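Local coordinates for glycosyl hydrolase family 10 (PDB 4QPW), which binds xylo-oligosaccharides such as xylohexaose, and probably xylan, through this carbohydrate-binding module, one domain of a larger enzyme that probably hydrolyses glycosidic bonds, at residues M74-S79 with G130-K135. Sequence-based numbering, arbitrary orientation.
Sequences MMVRGS and GTIQIK
Val76 meets two isoleucines on the inner face of this antiparallel strand pair: its CG1 lies 4.2 Å from Ile132 CG2, while CG2 turns to Ile134 CG1. Met74 CG adds a 3.9 Å contact with Ile134 CG2. Leu84 of strand 82-89 and Phe101 of strand 95-101 close over Val76 and Ile132, so this face belongs to the core between the two sheets of a beta-sandwich. Arg77 and Gln133 form a hydrogen-bonded pair: Gln133 N reaches Arg77 O at 2.8 Å with an almost straight N-H...O angle of 179°, and Arg77 N returns a bond to Gln133 O. Just past the end of strand 69-78, Ser79 N donates to Thr131 O, and Ser79 OG accepts from Thr131 N at 2.9 Å.

On the other face, Arg77 CG sits between the backbone N and the carbonyl carbon (chi1 70°), and the chain, extended from CG to NE, runs beside Gln133. Arg77 NE (2.7 Å) and NH2 (2.9 Å) both donate to Gln133 OE1, which lies nearly in the guanidinium plane; amide and guanidinium are only 11° apart. Gln133 NE2 is bonded to Glu41, fixing which end of the amide faces Arg77. An alanine at Arg77 would probably leave Gln133 OE1 without either of its two arginine donors and its amide freer to turn. The chemistry thus divides the pair: an apolar face joins the sandwich core, while side-chain hydrogen bonds from Arg77 through Gln133 to Glu41 tie three neighbouring strands together, with Glu41 likely to polarise the amide and strengthen its hold on the arginine.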
loop_
_atom_site.group_PDB
_atom_site.type_symbol
_atom_site.label_atom_id
_atom_site.label_comp_id
_atom_site.label_asym_id
_atom_site.label_seq_id
_atom_site.Cartn_x
_atom_site.Cartn_y
_atom_site.Cartn_z
ATOM N N MET A 74 -0.235 -1.512 8.005
ATOM C CA MET A 74 -1.165 -1.862 6.942
ATOM C C MET A 74 -1.776 -3.190 7.199
ATOM O O MET A 74 -0.997 -4.139 7.525
ATOM C CB MET A 74 -0.396 -1.886 5.651
ATOM C CG MET A 74 -1.209 -1.974 4.391
ATOM S SD MET A 74 -0.271 -2.200 2.858
ATOM C CE MET A 74 1.092 -0.821 3.473
ATOM N N MET A 75 -3.055 -3.320 7.069
ATOM C CA MET A 75 -3.713 -4.643 7.157
ATOM C C MET A 75 -3.943 -5.157 5.747
ATOM O O MET A 75 -4.596 -4.477 4.922
ATOM C CB MET A 75 -4.959 -4.575 7.978
ATOM C CG MET A 75 -5.742 -5.885 7.916
ATOM S SD MET A 75 -6.897 -6.228 9.262
ATOM C CE MET A 75 -8.436 -6.346 8.431
ATOM N N VAL A 76 -3.381 -6.325 5.462
ATOM C CA VAL A 76 -3.264 -6.879 4.089
ATOM C C VAL A 76 -3.543 -8.358 4.124
ATOM O O VAL A 76 -3.140 -9.066 5.087
ATOM C CB VAL A 76 -1.875 -6.666 3.524
ATOM C CG1 VAL A 76 -1.726 -7.155 2.084
ATOM C CG2 VAL A 76 -1.412 -5.267 3.703
ATOM N N ARG A 77 -4.188 -8.864 3.089
ATOM C CA ARG A 77 -4.206 -10.335 2.813
ATOM C C ARG A 77 -4.158 -10.474 1.292
ATOM O O ARG A 77 -4.432 -9.539 0.487
ATOM C CB ARG A 77 -5.391 -10.996 3.410
ATOM C CG ARG A 77 -6.642 -10.700 2.813
ATOM C CD ARG A 77 -7.845 -11.549 3.320
ATOM N NE ARG A 77 -9.052 -11.453 2.601
ATOM C CZ ARG A 77 -10.255 -12.089 2.803
ATOM N NH1 ARG A 77 -10.447 -13.001 3.807
ATOM N NH2 ARG A 77 -11.270 -11.759 1.983
ATOM N N GLY A 78 -3.915 -11.713 0.853
ATOM C CA GLY A 78 -3.993 -12.065 -0.554
ATOM C C GLY A 78 -4.599 -13.398 -0.760
ATOM O O GLY A 78 -4.785 -14.211 0.178
ATOM N N SER A 79 -4.899 -13.679 -2.013
ATOM C CA SER A 79 -5.459 -15.000 -2.388
ATOM C C SER A 79 -4.410 -16.051 -2.322
ATOM O O SER A 79 -4.801 -17.264 -2.402
ATOM C CB SER A 79 -6.021 -14.939 -3.824
ATOM O OG SER A 79 -5.111 -14.443 -4.726
ATOM N N GLY A 130 -3.000 -12.695 -8.648
ATOM C CA GLY A 130 -4.083 -13.019 -7.769
ATOM C C GLY A 130 -4.772 -11.761 -7.254
ATOM O O GLY A 130 -4.836 -10.748 -7.951
ATOM N N THR A 131 -5.306 -11.860 -6.053
ATOM C CA THR A 131 -6.056 -10.723 -5.427
ATOM C C THR A 131 -5.287 -10.296 -4.179
ATOM O O THR A 131 -5.005 -11.149 -3.297
ATOM C CB THR A 131 -7.427 -11.141 -5.078
ATOM O OG1 THR A 131 -8.156 -11.616 -6.276
ATOM C CG2 THR A 131 -8.288 -10.008 -4.494
ATOM N N ILE A 132 -4.943 -9.005 -4.100
ATOM C CA ILE A 132 -4.441 -8.337 -2.868
ATOM C C ILE A 132 -5.562 -7.498 -2.328
ATOM O O ILE A 132 -6.225 -6.738 -3.058
ATOM C CB ILE A 132 -3.220 -7.520 -3.211
ATOM C CG1 ILE A 132 -2.095 -8.419 -3.716
ATOM C CG2 ILE A 132 -2.826 -6.689 -1.988
ATOM C CD1 ILE A 132 -0.928 -7.631 -4.249
ATOM N N GLN A 133 -5.822 -7.598 -1.022
ATOM C CA GLN A 133 -6.800 -6.751 -0.314
ATOM C C GLN A 133 -6.139 -5.999 0.822
ATOM O O GLN A 133 -5.313 -6.565 1.569
ATOM C CB GLN A 133 -7.904 -7.628 0.199
ATOM C CG GLN A 133 -8.696 -8.311 -0.958
ATOM C CD GLN A 133 -9.845 -9.171 -0.449
ATOM O OE1 GLN A 133 -9.759 -9.745 0.632
ATOM N NE2 GLN A 133 -10.896 -9.196 -1.171
ATOM N N ILE A 134 -6.438 -4.695 0.904
ATOM C CA ILE A 134 -5.842 -3.787 1.899
ATOM C C ILE A 134 -6.970 -3.135 2.639
ATOM O O ILE A 134 -7.817 -2.453 2.085
ATOM C CB ILE A 134 -4.918 -2.775 1.204
ATOM C CG1 ILE A 134 -3.767 -3.500 0.532
ATOM C CG2 ILE A 134 -4.439 -1.748 2.254
ATOM C CD1 ILE A 134 -2.899 -2.613 -0.353
ATOM N N LYS A 135 -7.031 -3.367 3.973
ATOM C CA LYS A 135 -8.133 -2.864 4.764
ATOM C C LYS A 135 -7.941 -1.391 5.253
ATOM O O LYS A 135 -8.935 -0.674 5.313
ATOM C CB LYS A 135 -8.285 -3.796 5.986
ATOM C CG LYS A 135 -9.519 -3.718 6.771
ATOM C CD LYS A 135 -10.698 -4.302 6.002
ATOM C CE LYS A 135 -12.003 -4.292 6.824
ATOM N NZ LYS A 135 -13.162 -4.749 6.024
#